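Local coordinates for protein L-ribulose 3-epimerase (Mesorhizobium loti, PDB 3VYL) that catalyses the epimerisation of ketoses at C3, interconverting L-ribulose and L-xylulose most efficiently, and carries a manganese ion in a TIM barrel, at residues Arg28-Tyr39 and Ile54-Ile65; Asp70-Lys78 and Gln122-Leu130. All coordinates share one frame; numbering follows the deposited sequence.

Contact 1 (Arg28-Tyr39 and Ile54-Ile65)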
loop_
_atom_site.group_PDB
_atom_site.type_symbol
_atom_site.label_atom_id
_atom_site.label_comp_id
_atom_site.label_asym_id
_atom_site.label_seq_id
_atom_site.Cartn_x
_atom_site.Cartn_y
_atom_site.Cartn_z
ATOM N N ARG A 28 -16.820 -24.021 -15.065
ATOM C CA ARG A 28 -16.209 -25.178 -14.428
ATOM C C ARG A 28 -14.732 -25.379 -14.790
ATOM O O ARG A 28 -13.921 -25.670 -13.910
ATOM C CB ARG A 28 -17.003 -26.450 -14.734
ATOM C CG ARG A 28 -18.231 -26.661 -13.861
ATOM C CD ARG A 28 -17.895 -27.313 -12.521
ATOM N NE ARG A 28 -17.284 -28.640 -12.656
ATOM C CZ ARG A 28 -16.971 -29.442 -11.635
ATOM N NH1 ARG A 28 -17.212 -29.069 -10.380
ATOM N NH2 ARG A 28 -16.417 -30.626 -11.871
ATOM N N ASP A 29 -14.378 -25.223 -16.065
ATOM C CA ASP A 29 -12.979 -25.366 -16.482
ATOM C C ASP A 29 -12.060 -24.343 -15.827
ATOM O O ASP A 29 -10.879 -24.610 -15.606
ATOM C CB ASP A 29 -12.846 -25.278 -18.001
ATOM C CG ASP A 29 -13.429 -26.487 -18.706
ATOM O OD1 ASP A 29 -13.023 -26.746 -19.857
ATOM O OD2 ASP A 29 -14.294 -27.176 -18.112
ATOM N N ALA A 30 -12.617 -23.172 -15.524
ATOM C CA ALA A 30 -11.884 -22.088 -14.880
ATOM C C ALA A 30 -11.725 -22.318 -13.375
ATOM O O ALA A 30 -10.878 -21.699 -12.738
ATOM C CB ALA A 30 -12.578 -20.762 -15.149
ATOM N N GLY A 31 -12.549 -23.198 -12.815
ATOM C CA GLY A 31 -12.438 -23.567 -11.406
ATOM C C GLY A 31 -13.411 -22.878 -10.469
ATOM O O GLY A 31 -13.274 -22.964 -9.253
ATOM N N PHE A 32 -14.397 -22.195 -11.031
ATOM C CA PHE A 32 -15.386 -21.498 -10.228
ATOM C C PHE A 32 -16.510 -22.452 -9.893
ATOM O O PHE A 32 -16.652 -23.471 -10.549
ATOM C CB PHE A 32 -15.915 -20.286 -10.997
ATOM C CG PHE A 32 -14.918 -19.175 -11.122
ATOM C CD1 PHE A 32 -14.896 -18.141 -10.189
ATOM C CD2 PHE A 32 -13.986 -19.168 -12.161
ATOM C CE1 PHE A 32 -13.968 -17.115 -10.295
ATOM C CE2 PHE A 32 -13.054 -18.148 -12.273
ATOM C CZ PHE A 32 -13.045 -17.117 -11.344
ATOM N N ASP A 33 -17.311 -22.141 -8.882
ATOM C CA ASP A 33 -18.435 -23.014 -8.555
ATOM C C ASP A 33 -19.736 -22.271 -8.257
ATOM O O ASP A 33 -20.641 -22.794 -7.598
ATOM C CB ASP A 33 -18.068 -24.038 -7.471
ATOM C CG ASP A 33 -17.287 -23.428 -6.327
ATOM O OD1 ASP A 33 -17.767 -22.423 -5.747
ATOM O OD2 ASP A 33 -16.195 -23.965 -6.011
ATOM N N LEU A 34 -19.828 -21.052 -8.769
ATOM C CA LEU A 34 -21.116 -20.382 -8.908
ATOM C C LEU A 34 -21.158 -19.684 -10.270
ATOM O O LEU A 34 -20.106 -19.436 -10.879
ATOM C CB LEU A 34 -21.346 -19.400 -7.765
ATOM C CG LEU A 34 -22.685 -18.666 -7.702
ATOM C CD1 LEU A 34 -23.196 -18.624 -6.273
ATOM C CD2 LEU A 34 -22.546 -17.252 -8.258
ATOM N N ILE A 35 -22.372 -19.415 -10.753
ATOM C CA ILE A 35 -22.583 -18.601 -11.951
ATOM C C ILE A 35 -23.603 -17.518 -11.656
ATOM O O ILE A 35 -24.635 -17.771 -11.031
ATOM C CB ILE A 35 -22.982 -19.444 -13.205
ATOM C CG1 ILE A 35 -22.944 -18.601 -14.498
ATOM C CG2 ILE A 35 -24.351 -20.100 -13.046
ATOM C CD1 ILE A 35 -21.560 -18.174 -14.940
ATOM N N GLU A 36 -23.289 -16.303 -12.081
ATOM C CA GLU A 36 -24.207 -15.188 -11.959
ATOM C C GLU A 36 -24.763 -14.830 -13.335
ATOM O O GLU A 36 -24.012 -14.576 -14.285
ATOM C CB GLU A 36 -23.486 -13.994 -11.333
ATOM C CG GLU A 36 -24.334 -12.753 -11.064
ATOM C CD GLU A 36 -23.558 -11.710 -10.285
ATOM O OE1 GLU A 36 -22.499 -12.084 -9.740
ATOM O OE2 GLU A 36 -23.985 -10.536 -10.207
ATOM N N PHE A 37 -26.072 -14.780 -13.442
ATOM C CA PHE A 37 -26.737 -14.440 -14.665
ATOM C C PHE A 37 -27.390 -13.119 -14.458
ATOM O O PHE A 37 -27.897 -12.894 -13.428
ATOM C CB PHE A 37 -27.783 -15.491 -14.988
ATOM C CG PHE A 37 -27.220 -16.762 -15.538
ATOM C CD1 PHE A 37 -26.525 -16.764 -16.701
ATOM C CD2 PHE A 37 -27.411 -17.935 -14.899
ATOM C CE1 PHE A 37 -26.008 -17.900 -17.213
ATOM C CE2 PHE A 37 -26.916 -19.084 -15.404
ATOM C CZ PHE A 37 -26.206 -19.069 -16.560
ATOM N N SER A 38 -27.254 -12.211 -15.409
ATOM C CA SER A 38 -27.920 -10.909 -15.406
ATOM C C SER A 38 -29.406 -10.757 -15.628
ATOM O O SER A 38 -30.023 -9.929 -15.020
ATOM C CB SER A 38 -27.341 -10.047 -16.481
ATOM O OG SER A 38 -28.404 -9.572 -17.307
ATOM N N TYR A 39 -29.935 -11.407 -16.641
ATOM C CA TYR A 39 -31.356 -11.670 -16.739
ATOM C C TYR A 39 -31.633 -12.616 -17.876
ATOM O O TYR A 39 -31.011 -12.524 -18.907
ATOM C CB TYR A 39 -32.168 -10.387 -16.863
ATOM C CG TYR A 39 -33.624 -10.570 -16.548
ATOM C CD1 TYR A 39 -34.101 -10.438 -15.272
ATOM C CD2 TYR A 39 -34.515 -10.885 -17.533
ATOM C CE1 TYR A 39 -35.430 -10.605 -14.993
ATOM C CE2 TYR A 39 -35.844 -11.060 -17.266
ATOM C CZ TYR A 39 -36.280 -10.913 -15.995
ATOM O OH TYR A 39 -37.584 -11.098 -15.753
ATOM N N ILE A 54 -27.282 -26.670 -14.282
ATOM C CA ILE A 54 -26.515 -26.004 -13.232
ATOM C C ILE A 54 -26.216 -26.960 -12.066
ATOM O O ILE A 54 -25.056 -27.112 -11.664
ATOM C CB ILE A 54 -27.215 -24.716 -12.731
ATOM C CG1 ILE A 54 -27.173 -23.627 -13.806
ATOM C CG2 ILE A 54 -26.540 -24.183 -11.478
ATOM C CD1 ILE A 54 -28.142 -22.490 -13.565
ATOM N N ALA A 55 -27.255 -27.614 -11.544
ATOM C CA ALA A 55 -27.086 -28.566 -10.432
ATOM C C ALA A 55 -26.207 -29.771 -10.794
ATOM O O ALA A 55 -25.396 -30.204 -9.976
ATOM C CB ALA A 55 -28.432 -29.017 -9.882
ATOM N N ASP A 56 -26.353 -30.291 -12.014
ATOM C CA ASP A 56 -25.527 -31.411 -12.482
ATOM C C ASP A 56 -24.031 -31.082 -12.500
ATOM O O ASP A 56 -23.194 -31.946 -12.191
ATOM C CB ASP A 56 -25.984 -31.906 -13.864
ATOM C CG ASP A 56 -26.808 -33.198 -13.793
ATOM O OD1 ASP A 56 -27.879 -33.211 -13.137
ATOM O OD2 ASP A 56 -26.382 -34.204 -14.408
ATOM N N LEU A 57 -23.705 -29.840 -12.863
ATOM C CA LEU A 57 -22.318 -29.363 -12.855
ATOM C C LEU A 57 -21.793 -29.088 -11.440
ATOM O O LEU A 57 -20.580 -29.030 -11.223
ATOM C CB LEU A 57 -22.161 -28.109 -13.720
ATOM C CG LEU A 57 -21.591 -28.148 -15.146
ATOM C CD1 LEU A 57 -20.799 -29.421 -15.422
ATOM C CD2 LEU A 57 -22.676 -27.944 -16.187
ATOM N N GLY A 58 -22.707 -28.926 -10.484
ATOM C CA GLY A 58 -22.332 -28.660 -9.097
ATOM C C GLY A 58 -22.184 -27.175 -8.829
ATOM O O GLY A 58 -21.509 -26.759 -7.898
ATOM N N LEU A 59 -22.826 -26.371 -9.659
ATOM C CA LEU A 59 -22.742 -24.936 -9.547
ATOM C C LEU A 59 -23.928 -24.426 -8.754
ATOM O O LEU A 59 -24.987 -25.044 -8.751
ATOM C CB LEU A 59 -22.735 -24.323 -10.954
ATOM C CG LEU A 59 -21.452 -24.060 -11.763
ATOM C CD1 LEU A 59 -20.242 -24.870 -11.334
ATOM C CD2 LEU A 59 -21.708 -24.226 -13.255
ATOM N N GLY A 60 -23.735 -23.310 -8.058
ATOM C CA GLY A 60 -24.846 -22.515 -7.530
ATOM C C GLY A 60 -25.144 -21.401 -8.522
ATOM O O GLY A 60 -24.478 -21.274 -9.556
ATOM N N VAL A 61 -26.135 -20.578 -8.207
ATOM C CA VAL A 61 -26.554 -19.534 -9.131
ATOM C C VAL A 61 -27.067 -18.299 -8.383
ATOM O O VAL A 61 -27.755 -18.403 -7.371
ATOM C CB VAL A 61 -27.570 -20.073 -10.193
ATOM C CG1 VAL A 61 -28.841 -20.622 -9.540
ATOM C CG2 VAL A 61 -27.902 -19.017 -11.250
ATOM N N ALA A 62 -26.686 -17.126 -8.871
ATOM C CA ALA A 62 -27.265 -15.882 -8.388
ATOM C C ALA A 62 -27.758 -15.098 -9.596
ATOM O O ALA A 62 -27.237 -15.256 -10.698
ATOM C CB ALA A 62 -26.234 -15.087 -7.615
ATOM N N ILE A 63 -28.775 -14.274 -9.401
ATOM C CA ILE A 63 -29.198 -13.374 -10.454
ATOM C C ILE A 63 -29.020 -11.912 -10.021
ATOM O O ILE A 63 -29.450 -11.504 -8.927
ATOM C CB ILE A 63 -30.657 -13.633 -10.906
ATOM C CG1 ILE A 63 -30.918 -15.126 -11.157
ATOM C CG2 ILE A 63 -30.997 -12.794 -12.136
ATOM C CD1 ILE A 63 -30.271 -15.710 -12.401
ATOM N N SER A 64 -28.374 -11.135 -10.887
ATOM C CA SER A 64 -28.201 -9.712 -10.673
ATOM C C SER A 64 -28.793 -8.984 -11.849
ATOM O O SER A 64 -28.654 -9.426 -12.985
ATOM C CB SER A 64 -26.719 -9.367 -10.580
ATOM O OG SER A 64 -26.078 -9.572 -11.832
ATOM N N ILE A 65 -29.442 -7.858 -11.577
ATOM C CA ILE A 65 -29.935 -6.978 -12.632
ATOM C C ILE A 65 -29.648 -5.534 -12.237
ATOM O O ILE A 65 -29.199 -5.260 -11.113
ATOM C CB ILE A 65 -31.459 -7.141 -12.861
ATOM C CG1 ILE A 65 -32.245 -6.729 -11.613
ATOM C CG2 ILE A 65 -31.806 -8.567 -13.264
ATOM C CD1 ILE A 65 -33.694 -6.398 -11.886
#

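Contact 2 (Asp70-Lys78 and Gln122-Leu130)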
loop_
_atom_site.group_PDB
_atom_site.type_symbol
_atom_site.label_atom_id
_atom_site.label_comp_id
_atom_site.label_asym_id
_atom_site.label_seq_id
_atom_site.Cartn_x
_atom_site.Cartn_y
_atom_site.Cartn_z
ATOM N N ASP A 70 -36.839 2.998 -17.305
ATOM C CA ASP A 70 -38.212 2.578 -17.546
ATOM C C ASP A 70 -38.905 1.968 -16.312
ATOM O O ASP A 70 -40.129 2.060 -16.174
ATOM C CB ASP A 70 -38.200 1.547 -18.674
ATOM C CG ASP A 70 -39.554 1.350 -19.292
ATOM O OD1 ASP A 70 -40.404 2.247 -19.126
ATOM O OD2 ASP A 70 -39.765 0.306 -19.948
ATOM N N GLY A 71 -38.119 1.380 -15.431
ATOM C CA GLY A 71 -38.603 0.730 -14.253
ATOM C C GLY A 71 -37.994 1.172 -12.954
ATOM O O GLY A 71 -37.702 0.352 -12.156
ATOM N N ASP A 72 -37.798 2.449 -12.721
ATOM C CA ASP A 72 -37.207 2.854 -11.480
ATOM C C ASP A 72 -38.185 2.987 -10.327
ATOM O O ASP A 72 -38.988 3.881 -10.280
ATOM C CB ASP A 72 -36.505 4.170 -11.687
ATOM C CG ASP A 72 -35.825 4.636 -10.471
ATOM O OD1 ASP A 72 -36.097 4.077 -9.428
ATOM O OD2 ASP A 72 -35.023 5.546 -10.538
ATOM N N ILE A 73 -38.000 2.149 -9.334
ATOM C CA ILE A 73 -38.869 2.032 -8.181
ATOM C C ILE A 73 -38.801 3.198 -7.234
ATOM O O ILE A 73 -39.533 3.252 -6.295
ATOM C CB ILE A 73 -38.612 0.754 -7.378
ATOM C CG1 ILE A 73 -37.210 0.716 -6.829
ATOM C CG2 ILE A 73 -38.768 -0.454 -8.242
ATOM C CD1 ILE A 73 -36.963 -0.536 -6.061
ATOM N N SER A 74 -37.846 4.072 -7.437
ATOM C CA SER A 74 -37.767 5.308 -6.705
ATOM C C SER A 74 -38.474 6.451 -7.371
ATOM O O SER A 74 -38.578 7.483 -6.806
ATOM C CB SER A 74 -36.315 5.678 -6.509
ATOM O OG SER A 74 -35.625 5.530 -7.710
ATOM N N SER A 75 -38.968 6.235 -8.557
ATOM C CA SER A 75 -39.599 7.291 -9.282
ATOM C C SER A 75 -40.900 7.769 -8.693
ATOM O O SER A 75 -41.645 7.014 -8.128
ATOM C CB SER A 75 -39.829 6.848 -10.697
ATOM O OG SER A 75 -40.557 7.831 -11.353
ATOM N N ALA A 76 -41.152 9.052 -8.821
ATOM C CA ALA A 76 -42.416 9.643 -8.455
ATOM C C ALA A 76 -43.521 9.123 -9.334
ATOM O O ALA A 76 -44.632 8.970 -8.896
ATOM C CB ALA A 76 -42.336 11.134 -8.532
ATOM N N ASP A 77 -43.231 8.881 -10.598
ATOM C CA ASP A 77 -44.264 8.458 -11.484
ATOM C C ASP A 77 -44.586 7.035 -11.173
ATOM O O ASP A 77 -43.804 6.154 -11.360
ATOM C CB ASP A 77 -43.800 8.618 -12.921
ATOM C CG ASP A 77 -44.479 7.672 -13.859
ATOM O OD1 ASP A 77 -44.953 6.635 -13.405
ATOM O OD2 ASP A 77 -44.544 7.954 -15.050
ATOM N N LYS A 78 -45.805 6.816 -10.746
ATOM C CA LYS A 78 -46.200 5.558 -10.181
ATOM C C LYS A 78 -46.096 4.451 -11.162
ATOM O O LYS A 78 -45.846 3.332 -10.806
ATOM C CB LYS A 78 -47.599 5.646 -9.610
ATOM C CG LYS A 78 -47.649 6.344 -8.275
ATOM C CD LYS A 78 -49.012 6.257 -7.626
ATOM C CE LYS A 78 -49.214 7.379 -6.622
ATOM N NZ LYS A 78 -50.608 7.898 -6.666
ATOM N N GLN A 122 -37.484 10.191 -2.797
ATOM C CA GLN A 122 -36.937 9.109 -3.625
ATOM C C GLN A 122 -36.452 7.982 -2.716
ATOM O O GLN A 122 -36.802 6.816 -2.921
ATOM C CB GLN A 122 -35.789 9.629 -4.497
ATOM C CG GLN A 122 -35.170 8.608 -5.446
ATOM C CD GLN A 122 -33.771 8.998 -5.881
ATOM O OE1 GLN A 122 -33.269 10.059 -5.509
ATOM N NE2 GLN A 122 -33.127 8.134 -6.655
ATOM N N TRP A 123 -35.666 8.356 -1.705
ATOM C CA TRP A 123 -35.181 7.436 -0.674
ATOM C C TRP A 123 -36.301 6.636 -0.053
ATOM O O TRP A 123 -36.299 5.401 -0.116
ATOM C CB TRP A 123 -34.420 8.221 0.398
ATOM C CG TRP A 123 -33.704 7.375 1.422
ATOM C CD1 TRP A 123 -34.252 6.732 2.527
ATOM C CD2 TRP A 123 -32.269 7.069 1.479
ATOM N NE1 TRP A 123 -33.288 6.066 3.234
ATOM C CE2 TRP A 123 -32.077 6.224 2.659
ATOM C CE3 TRP A 123 -31.165 7.393 0.693
ATOM C CZ2 TRP A 123 -30.824 5.747 3.026
ATOM C CZ3 TRP A 123 -29.910 6.901 1.070
ATOM C CH2 TRP A 123 -29.747 6.095 2.206
ATOM N N ASN A 124 -37.278 7.338 0.534
ATOM C CA ASN A 124 -38.399 6.691 1.230
ATOM C C ASN A 124 -39.237 5.762 0.324
ATOM O O ASN A 124 -39.600 4.656 0.740
ATOM C CB ASN A 124 -39.281 7.727 1.956
ATOM C CG ASN A 124 -38.508 8.562 2.989
ATOM O OD1 ASN A 124 -37.569 8.086 3.648
ATOM N ND2 ASN A 124 -38.912 9.821 3.132
ATOM N N ARG A 125 -39.515 6.203 -0.906
ATOM C CA ARG A 125 -40.261 5.392 -1.879
ATOM C C ARG A 125 -39.588 4.044 -2.114
ATOM O O ARG A 125 -40.224 2.988 -1.994
ATOM C CB ARG A 125 -40.414 6.120 -3.222
ATOM C CG ARG A 125 -41.422 7.256 -3.244
ATOM C CD ARG A 125 -41.754 7.682 -4.674
ATOM N NE ARG A 125 -40.711 8.509 -5.290
ATOM C CZ ARG A 125 -40.609 9.831 -5.169
ATOM N NH1 ARG A 125 -41.473 10.511 -4.443
ATOM N NH2 ARG A 125 -39.623 10.476 -5.770
ATOM N N SER A 126 -38.299 4.097 -2.445
ATOM C CA SER A 126 -37.502 2.902 -2.714
ATOM C C SER A 126 -37.479 1.959 -1.508
ATOM O O SER A 126 -37.681 0.746 -1.647
ATOM C CB SER A 126 -36.075 3.293 -3.122
ATOM O OG SER A 126 -35.381 2.172 -3.647
ATOM N N ALA A 127 -37.240 2.536 -0.333
ATOM C CA ALA A 127 -37.287 1.804 0.925
ATOM C C ALA A 127 -38.655 1.136 1.109
ATOM O O ALA A 127 -38.741 -0.091 1.274
ATOM C CB ALA A 127 -36.966 2.732 2.089
ATOM N N ALA A 128 -39.715 1.943 1.037
ATOM C CA ALA A 128 -41.085 1.448 1.209
ATOM C C ALA A 128 -41.382 0.303 0.256
ATOM O O ALA A 128 -41.907 -0.731 0.669
ATOM C CB ALA A 128 -42.094 2.573 1.045
ATOM N N ALA A 129 -41.005 0.468 -1.007
ATOM C CA ALA A 129 -41.288 -0.541 -2.015
ATOM C C ALA A 129 -40.478 -1.813 -1.807
ATOM O O ALA A 129 -41.022 -2.926 -1.907
ATOM C CB ALA A 129 -41.069 0.012 -3.413
ATOM N N LEU A 130 -39.186 -1.655 -1.516
ATOM C CA LEU A 130 -38.309 -2.817 -1.339
ATOM C C LEU A 130 -38.627 -3.605 -0.068
ATOM O O LEU A 130 -38.527 -4.837 -0.063
ATOM C CB LEU A 130 -36.829 -2.427 -1.407
ATOM C CG LEU A 130 -36.247 -2.279 -2.819
ATOM C CD1 LEU A 130 -34.928 -1.529 -2.765
ATOM C CD2 LEU A 130 -36.076 -3.619 -3.526
HETATM O O HOH W 1 -37.405 9.706 -8.002
#

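Contact 1 (Arg28-Tyr39 and Ile54-Ile65)
With CG anti to the backbone N (chi1 -177°) and the rest of its chain extended, Glu36 reaches across to Ser64 on the neighbouring strand, two residues past its bridge partner Ala62. Ser64 OG donates to Glu36 OE2 over 2.8 Å, meeting the lone pair that points away from OE1. The other oxygen, OE1, is bonded to Tyr204 OH and to NE2 of His206, a manganese ligand; with its side chain about 6 Å from the metal, Glu36 stands in the second shell of the site, gripped at both carboxylate oxygens. With an alanine here, Ser64 OG, Tyr204 OH and His206 NE2 would probably all lose their carboxylate partner, and the imidazole its second-shell hold.

On the other face of the sheet the Phe37 ring is approached at its edge: Val61 CG2 lies 3.8 Å from Phe37 CD2 and Ile54 CD1 4.1 Å from Phe37 CE2. Ile63 CD1 packs on Phe37 CB at 3.6 Å, while Ile35 CG1 lies over one ring face near the rim. Beneath these side chains the strands pair in parallel, their short axes 23° apart, from Gly60 N to Asp33 O (3.2 Å) up to Ser64 N to Phe37 O (3.1 Å). At the other end, Arg28 CD rests 3.6 Å from Leu59 CD1, its guanidinium having Leu57 O over one face.

Strands 34-37 and 60-66, with helix 47-57 between them, form a beta-alpha-beta crossover of the TIM barrel. Strand 4-7 flanks 34-37, strand 102-104 flanks 60-66, and helices 17-30 and 78-98 pack against the Ile35, Phe37 and Ile63 face.

Contact 2 (Asp70-Lys78 and Gln122-Leu130)
Ile73, Ser74 and Arg125 carry most of the surface buried between the loop 70-78 and helix 120-139. Arg125 leaves the helix toward the loop, and a bend at chi3 (-77°) places NE at Ser74 O. NE donates to Ser74 O over 2.8 Å in a nearly straight bond (169°); the oxygen lies in the guanidinium plane, although NE stands well above the carbonyl plane. Arg125 NH2 adds a weak bond to Ser74 O at 3.3 Å, and a water bridges these two atoms, donating to the carbonyl and accepting from NH2. Ala76 CA sits 3.7 Å above the plane of the guanidinium, over its centre, with Gln122 N on the opposite face.

The loop follows strand 60-66 of the barrel and leads into helix 78-98, and a type I turn from Asp72 to Ser75 presents Ser74 to helix 120-139. Ser74 CB lies against Gln122 CG and 4.1 Å from Ser126 CB; the amide of Gln122 is held by Asn155.

Ile73 crosses Leu130 at about a right angle, its extended CG1 branch bringing CD1 to 3.7 Å from Leu130 CG. Nearby, Ser126 OG is bonded to Ser108 O, and Leu88 of helix 78-98 touches both Ile73 and Leu130.

Overall arrangement
Both contacts are partly buried: 11 of 19 touching residues are buried in contact 1 and 4 of 8 in contact 2. Contact 1, in the barrel wall, is nearer the core, its centre about 13 Å from that of the chain; contact 2, joining a loop to an outer helix, lies at about 21 Å, on the opposite side. Strand 60-66 links them in sequence, since the loop of contact 2 follows it, and helix 78-98 touches side chains of both. Regular backbone pairing, a carboxylate near the manganese and an apolar layer facing the helices distinguish contact 1, whereas contact 2 has one arginine gripping a loop carbonyl, a bridging water and the single Ile73-Leu130 apolar pair.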